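Local coordinates for protein transcriptional regulator (Rhodococcus jostii, PDB 5CYV) that acts as a MarR-family transcriptional regulator of p-hydroxycinnamate metabolism, binds p-coumaroyl-CoA and probably binds DNA through its helix-turn-helix domain, at the interface of chains A and B. Coordinates in Å, arbitrary orientation; residue numbers count along the deposited sequence, not the author numbering. Chains: chain A/B, Transcriptional regulator.

Contact 1: the interface of chains A and B. Residues chain A 120-121, 124, 128, 132; chain B 135-136, 138-139.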
# COMPACT_ATOMS: atom_id res chain seq x y z
N TYR A 120 3.47 10.38 -10.44
CA TYR A 120 3.61 10.51 -9.01
C TYR A 120 5.00 10.93 -8.60
O TYR A 120 5.15 11.57 -7.57
CB TYR A 120 3.23 9.18 -8.31
CG TYR A 120 1.73 8.99 -8.35
CD1 TYR A 120 1.13 8.33 -9.40
CD2 TYR A 120 0.91 9.57 -7.41
CE1 TYR A 120 -0.20 8.18 -9.47
CE2 TYR A 120 -0.41 9.41 -7.46
CZ TYR A 120 -0.99 8.73 -8.50
OH TYR A 120 -2.35 8.58 -8.57
N PHE A 121 6.01 10.62 -9.39
CA PHE A 121 7.36 10.97 -8.95
C PHE A 121 7.95 12.15 -9.69
O PHE A 121 9.16 12.43 -9.59
CB PHE A 121 8.30 9.78 -9.05
CG PHE A 121 8.22 8.84 -7.89
CD1 PHE A 121 7.31 7.79 -7.90
CD2 PHE A 121 9.03 9.02 -6.79
CE1 PHE A 121 7.23 6.92 -6.84
CE2 PHE A 121 8.95 8.15 -5.72
CZ PHE A 121 8.08 7.12 -5.74
N ILE A 124 10.73 14.50 -8.29
CA ILE A 124 11.55 13.74 -7.34
C ILE A 124 12.76 13.19 -8.10
O ILE A 124 12.63 12.46 -9.04
CB ILE A 124 10.72 12.60 -6.67
CG1 ILE A 124 9.64 13.24 -5.78
CG2 ILE A 124 11.63 11.65 -5.85
CD1 ILE A 124 8.62 12.27 -5.29
N VAL A 128 16.86 10.21 -5.23
CA VAL A 128 15.90 9.85 -4.18
C VAL A 128 15.18 8.56 -4.50
O VAL A 128 15.02 7.70 -3.62
CB VAL A 128 14.92 11.03 -3.96
CG1 VAL A 128 13.78 10.67 -2.95
CG2 VAL A 128 15.65 12.26 -3.46
N MET A 132 15.21 5.08 -2.29
CA MET A 132 13.94 4.40 -1.95
C MET A 132 13.90 2.98 -2.46
O MET A 132 13.47 2.07 -1.71
CB MET A 132 12.77 5.20 -2.50
CG MET A 132 12.58 6.45 -1.68
SD MET A 132 11.01 7.27 -2.05
CE MET A 132 9.93 5.86 -2.34
N THR B 135 9.50 12.23 1.41
CA THR B 135 9.20 12.00 0.01
C THR B 135 7.77 11.45 -0.13
O THR B 135 6.99 11.92 -1.00
CB THR B 135 10.24 11.02 -0.62
OG1 THR B 135 11.53 11.62 -0.46
CG2 THR B 135 9.98 10.90 -2.11
N LEU B 136 7.40 10.48 0.72
CA LEU B 136 6.05 9.89 0.64
C LEU B 136 5.02 10.97 0.99
O LEU B 136 3.95 11.02 0.38
CB LEU B 136 5.92 8.70 1.57
CG LEU B 136 6.84 7.54 1.17
CD1 LEU B 136 6.74 6.55 2.30
CD2 LEU B 136 6.40 6.88 -0.14
N SER B 138 5.25 14.12 0.28
CA SER B 138 5.10 15.03 -0.84
C SER B 138 4.26 14.41 -1.96
O SER B 138 3.65 15.13 -2.74
CB SER B 138 6.47 15.45 -1.38
OG SER B 138 7.05 14.40 -2.10
N ILE B 139 4.19 13.09 -2.01
CA ILE B 139 3.35 12.38 -2.97
C ILE B 139 1.90 12.27 -2.47
O ILE B 139 0.95 12.61 -3.20
CB ILE B 139 3.92 10.96 -3.23
CG1 ILE B 139 5.27 11.06 -3.91
CG2 ILE B 139 2.95 10.16 -4.13
CD1 ILE B 139 5.95 9.68 -3.98

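Contact 2: the interface of chains A and B. Residues chain A 129, 132-133, 136-137, 141; chain B 8-9, 11, 14.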
# COMPACT_ATOMS: atom_id res chain seq x y z
N VAL A 129 14.78 8.41 -5.76
CA VAL A 129 14.16 7.15 -6.17
C VAL A 129 15.11 5.98 -5.93
O VAL A 129 14.68 4.92 -5.45
CB VAL A 129 13.71 7.21 -7.66
CG1 VAL A 129 13.12 5.84 -8.06
CG2 VAL A 129 12.59 8.24 -7.79
N MET A 132 15.21 5.08 -2.29
CA MET A 132 13.94 4.40 -1.95
C MET A 132 13.90 2.98 -2.46
O MET A 132 13.47 2.07 -1.71
CB MET A 132 12.77 5.20 -2.50
CG MET A 132 12.58 6.45 -1.68
SD MET A 132 11.01 7.27 -2.05
CE MET A 132 9.93 5.86 -2.34
N ARG A 133 14.39 2.79 -3.69
CA ARG A 133 14.40 1.43 -4.25
C ARG A 133 15.22 0.49 -3.38
O ARG A 133 14.76 -0.64 -3.03
CB ARG A 133 14.93 1.47 -5.68
CG ARG A 133 15.03 0.07 -6.36
CD ARG A 133 15.65 0.10 -7.79
NE ARG A 133 14.81 0.91 -8.67
CZ ARG A 133 15.14 2.14 -9.07
NH1 ARG A 133 16.30 2.66 -8.68
NH2 ARG A 133 14.30 2.84 -9.84
N LEU A 136 13.38 -0.18 -0.00
CA LEU A 136 12.21 -1.08 -0.13
C LEU A 136 12.63 -2.52 -0.45
O LEU A 136 12.05 -3.48 0.04
CB LEU A 136 11.23 -0.58 -1.20
CG LEU A 136 10.65 0.80 -0.81
CD1 LEU A 136 9.90 1.36 -2.03
CD2 LEU A 136 9.73 0.69 0.38
N GLN A 137 13.68 -2.68 -1.26
CA GLN A 137 14.17 -4.02 -1.56
C GLN A 137 14.70 -4.67 -0.28
O GLN A 137 14.53 -5.89 -0.09
CB GLN A 137 15.26 -3.92 -2.58
CG GLN A 137 14.71 -3.68 -3.97
CD GLN A 137 15.80 -3.41 -5.01
OE1 GLN A 137 16.97 -3.08 -4.67
NE2 GLN A 137 15.46 -3.57 -6.27
N PHE A 141 12.88 -8.08 0.53
CA PHE A 141 13.78 -9.18 0.22
C PHE A 141 15.00 -9.20 1.17
O PHE A 141 16.15 -9.04 0.74
CB PHE A 141 14.22 -9.08 -1.27
CG PHE A 141 13.02 -8.93 -2.23
CD1 PHE A 141 12.11 -9.96 -2.38
CD2 PHE A 141 12.84 -7.75 -2.95
CE1 PHE A 141 10.99 -9.82 -3.23
CE2 PHE A 141 11.73 -7.59 -3.81
CZ PHE A 141 10.82 -8.59 -3.94
N SER B 8 11.38 -6.44 -9.78
CA SER B 8 11.88 -6.16 -8.42
C SER B 8 12.62 -4.83 -8.39
O SER B 8 12.90 -4.35 -7.30
CB SER B 8 12.79 -7.28 -7.95
OG SER B 8 13.90 -7.48 -8.80
N ASP B 9 12.90 -4.23 -9.55
CA ASP B 9 13.51 -2.87 -9.59
C ASP B 9 12.46 -1.77 -9.86
O ASP B 9 12.80 -0.58 -9.92
CB ASP B 9 14.59 -2.80 -10.68
CG ASP B 9 15.84 -3.60 -10.31
OD1 ASP B 9 16.19 -3.69 -9.11
OD2 ASP B 9 16.48 -4.16 -11.21
N ILE B 11 9.96 0.78 -8.89
CA ILE B 11 9.66 1.46 -7.63
C ILE B 11 8.17 1.40 -7.30
O ILE B 11 7.80 1.31 -6.11
CB ILE B 11 10.14 2.92 -7.65
CG1 ILE B 11 10.07 3.52 -6.23
CG2 ILE B 11 9.31 3.70 -8.57
CD1 ILE B 11 11.05 2.94 -5.31
N LEU B 14 7.59 -1.99 -5.83
CA LEU B 14 8.11 -2.09 -4.50
C LEU B 14 7.27 -1.32 -3.46
O LEU B 14 7.15 -1.78 -2.32
CB LEU B 14 9.56 -1.53 -4.46
CG LEU B 14 10.55 -2.41 -5.24
CD1 LEU B 14 11.84 -1.63 -5.50
CD2 LEU B 14 10.80 -3.77 -4.59
O HOH W 1 11.66 2.26 -11.02

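Contact 3: the interface of chains A and B. Residues chain A 8, 13-14, 17-18; chain B 61, 136-137, 140-141.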
# COMPACT_ATOMS: atom_id res chain seq x y z
N SER A 8 -0.24 11.03 10.02
CA SER A 8 0.21 11.47 8.70
C SER A 8 1.74 11.56 8.68
O SER A 8 2.30 11.72 7.59
CB SER A 8 -0.42 12.82 8.35
OG SER A 8 -0.04 13.85 9.22
N PHE A 13 2.07 4.13 7.65
CA PHE A 13 0.84 4.66 7.06
C PHE A 13 1.15 5.23 5.68
O PHE A 13 0.44 4.97 4.69
CB PHE A 13 0.25 5.73 7.98
CG PHE A 13 -0.89 6.48 7.38
CD1 PHE A 13 -2.16 5.89 7.35
CD2 PHE A 13 -0.73 7.80 6.93
CE1 PHE A 13 -3.26 6.60 6.83
CE2 PHE A 13 -1.85 8.51 6.43
CZ PHE A 13 -3.08 7.90 6.38
N LEU A 14 2.23 6.01 5.62
CA LEU A 14 2.58 6.62 4.35
C LEU A 14 2.91 5.61 3.27
O LEU A 14 2.55 5.81 2.09
CB LEU A 14 3.74 7.59 4.58
CG LEU A 14 3.35 8.80 5.45
CD1 LEU A 14 4.64 9.55 5.92
CD2 LEU A 14 2.42 9.75 4.63
N ARG A 17 -0.27 4.00 2.18
CA ARG A 17 -1.08 4.95 1.42
C ARG A 17 -0.53 5.16 0.02
O ARG A 17 -1.26 5.11 -0.98
CB ARG A 17 -1.18 6.27 2.16
CG ARG A 17 -2.15 6.17 3.34
CD ARG A 17 -3.56 6.55 2.92
NE ARG A 17 -3.66 8.00 2.68
CZ ARG A 17 -3.74 8.58 1.48
NH1 ARG A 17 -3.79 9.90 1.41
NH2 ARG A 17 -3.81 7.86 0.36
N VAL A 18 0.76 5.40 -0.09
CA VAL A 18 1.35 5.67 -1.42
C VAL A 18 1.36 4.36 -2.25
O VAL A 18 1.05 4.41 -3.43
CB VAL A 18 2.73 6.26 -1.32
CG1 VAL A 18 3.35 6.40 -2.69
CG2 VAL A 18 2.62 7.65 -0.69
N THR B 61 -7.10 12.67 4.73
CA THR B 61 -5.87 12.01 5.24
C THR B 61 -5.76 10.58 4.73
O THR B 61 -4.68 10.13 4.36
CB THR B 61 -5.82 12.03 6.78
OG1 THR B 61 -5.78 13.39 7.23
CG2 THR B 61 -4.58 11.31 7.30
N LEU B 136 7.40 10.48 0.72
CA LEU B 136 6.05 9.89 0.64
C LEU B 136 5.02 10.97 0.99
O LEU B 136 3.95 11.02 0.38
CB LEU B 136 5.92 8.70 1.57
CG LEU B 136 6.84 7.54 1.17
CD1 LEU B 136 6.74 6.55 2.30
CD2 LEU B 136 6.40 6.88 -0.14
N GLN B 137 5.32 11.84 1.96
CA GLN B 137 4.37 12.93 2.23
C GLN B 137 4.18 13.84 1.04
O GLN B 137 3.05 14.32 0.80
CB GLN B 137 4.83 13.73 3.43
CG GLN B 137 4.63 12.98 4.70
CD GLN B 137 5.19 13.73 5.88
OE1 GLN B 137 6.10 14.54 5.70
NE2 GLN B 137 4.64 13.52 7.07
N ALA B 140 1.71 11.83 -1.22
CA ALA B 140 0.34 11.67 -0.71
C ALA B 140 -0.36 13.01 -0.48
O ALA B 140 -1.60 13.11 -0.64
CB ALA B 140 0.32 10.90 0.53
N PHE B 141 0.41 14.00 -0.01
CA PHE B 141 -0.13 15.28 0.48
C PHE B 141 0.67 16.44 -0.11
O PHE B 141 1.42 17.10 0.61
CB PHE B 141 -0.09 15.35 2.01
CG PHE B 141 -0.70 14.17 2.70
CD1 PHE B 141 -2.05 13.89 2.50
CD2 PHE B 141 0.02 13.38 3.56
CE1 PHE B 141 -2.61 12.82 3.13
CE2 PHE B 141 -0.54 12.31 4.16
CZ PHE B 141 -1.88 12.06 3.95
O HOH W 2 -3.89 11.48 -0.70

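Contact 1: the interface of chains A and B
Helix 126-140 of chain B presents B:Thr135 and B:Ile139 to the end of helix 100-121, the loop after it and helix 126-140 of chain A, in the helical dimerisation region typical of MarR regulators. B:Ile139 reaches three chain A residues with different atoms of its two branches. Its CD1 methyl sits over one face of the A:Phe121 ring, 4.0 Å from the centroid and offset toward the rim, a CH-pi contact. B:Ile139 CG1, anti to the carbonyl carbon (chi1 -65°), starts the branch that carries this methyl and itself packs 3.8 Å from A:Ile124 CD1. B:Ile139 CG2 meets the rim of the tyrosine ring at A:Tyr120 CD2, 3.9 Å away, the two side chains crossing at about a right angle. A:Ile124 also braces the A:Phe121 ring within its own chain, with CG2 at the ring edge, in plane, while A:Ile124 CD1 touches B:Thr135 CG2 at 3.7 Å. That threonine methyl is shared: A:Met132 SD lies 3.8 Å from B:Thr135 CG2, and A:Val128 comes tip to tip with the threonine, A:Val128 CG1 lying 3.5 Å from the hydroxyl oxygen B:Thr135 OG1. The contacts described here are packing contacts, with polar atoms of the two chains beyond bonding reach. Beside them, the hydroxyl B:Ser138 OG folds back on its own helix and donates to B:Thr135 O at 2.7 Å.

Contact 2: the interface of chains A and B
B:Ile11 and B:Leu14, from the start of helix 11-30, press against helix 126-140 of chain A, while B:Asp9 just before them supplies polar anchors. B:Ile11 sends its CD1 methyl onto the helix surface, 3.8 Å from A:Leu136 CD1 and close to the backbone of A:Arg133; CG1 anti to the backbone N (chi1 -169°) starts the branch that reaches there. B:Leu14 is divided between partners: B:Leu14 CD1 lies 3.7 Å from A:Arg133 CG and near A:Gln137 CG, and B:Leu14 CD2 faces A:Phe141 CE2 at 4.0 Å. B:Asp9 uses both backbone and side chain. A:Arg133 NE donates to B:Asp9 O at 2.8 Å, with that oxygen at the edge of the guanidinium, and NH2 contacts a water also held by B:Ile11 N. The carboxylate stands nearly perpendicular to the guanidinium, B:Asp9 OD1 4.8 Å from A:Arg133 NE. Instead, B:Asp9 OD1 receives A:Gln137 NE2 at 2.9 Å on its anti lone pair. A:Gln137 NE2 also donates, more straightly (168° at H), to B:Ser8 O at 2.9 Å, arriving above the carbonyl plane. Polar bonds and methyl packing together fasten the N-terminal segment of one subunit to the C-terminal helix of the other, tying the two into the dimer characteristic of MarR regulators.

Contact 3: the interface of chains A and B
A:Arg17 of helix 11-30 reaches B:Thr61 and the end of helix 126-140 of chain B, within the intertwined helical dimer region of this MarR-family regulator. Among the polar contacts, A:Arg17 NE donates to the backbone oxygen B:Thr61 O at 2.9 Å, in the carbonyl plane and on a lone pair, although the oxygen lies 22° out of the guanidinium plane. NH1 adds a weak bond to that oxygen and also contacts a water that bridges to B:Ala140 O. The arginine chain bends at chi2 (-91°) and again at chi3, turning its head toward these carbonyls, while its CG rests over one face of the A:Phe13 ring, toward its rim. An alanine in place of A:Arg17 would probably leave B:Thr61 O without its guanidinium partner and break the water link to B:Ala140 O. A further direct bond joins B:Gln137 NE2 to A:Ser8 O at 3.0 Å, nearly straight (170° at H), with the oxygen in the amide plane. Aromatic groups meet the arginine and threonine: B:Phe141 CE1 lies 3.6 Å from A:Arg17 NH1, ring and guanidinium steeply inclined, and A:Phe13 CZ touches B:Thr61 CG2 at 3.8 Å. Apolar packing completes the patch: A:Leu14 CD1 lies 3.6 Å from B:Gln137 CG, A:Leu14 CD2 reaches B:Phe141 CE2, and A:Val18 CG2 meets B:Leu136 CD2 at 3.9 Å.

Contact 1 lies about 13 Å from contact 2 and 10 Å from contact 3, between C-alpha centres; contacts 2 and 3 are about 17 Å apart. A:Met132 belongs to contacts 1 and 2, and B:Leu136 to contacts 1 and 3, so helix 126-140 of each chain connects neighbouring patches. Contacts 2 and 3 use overlapping parts of helix 11-30 and helix 126-140 with the chains exchanged, as expected from the two-fold symmetry. Both subunits therefore donate an N-terminal segment and receive one, and these exchanged segments tie the two subunits into a MarR-type dimer.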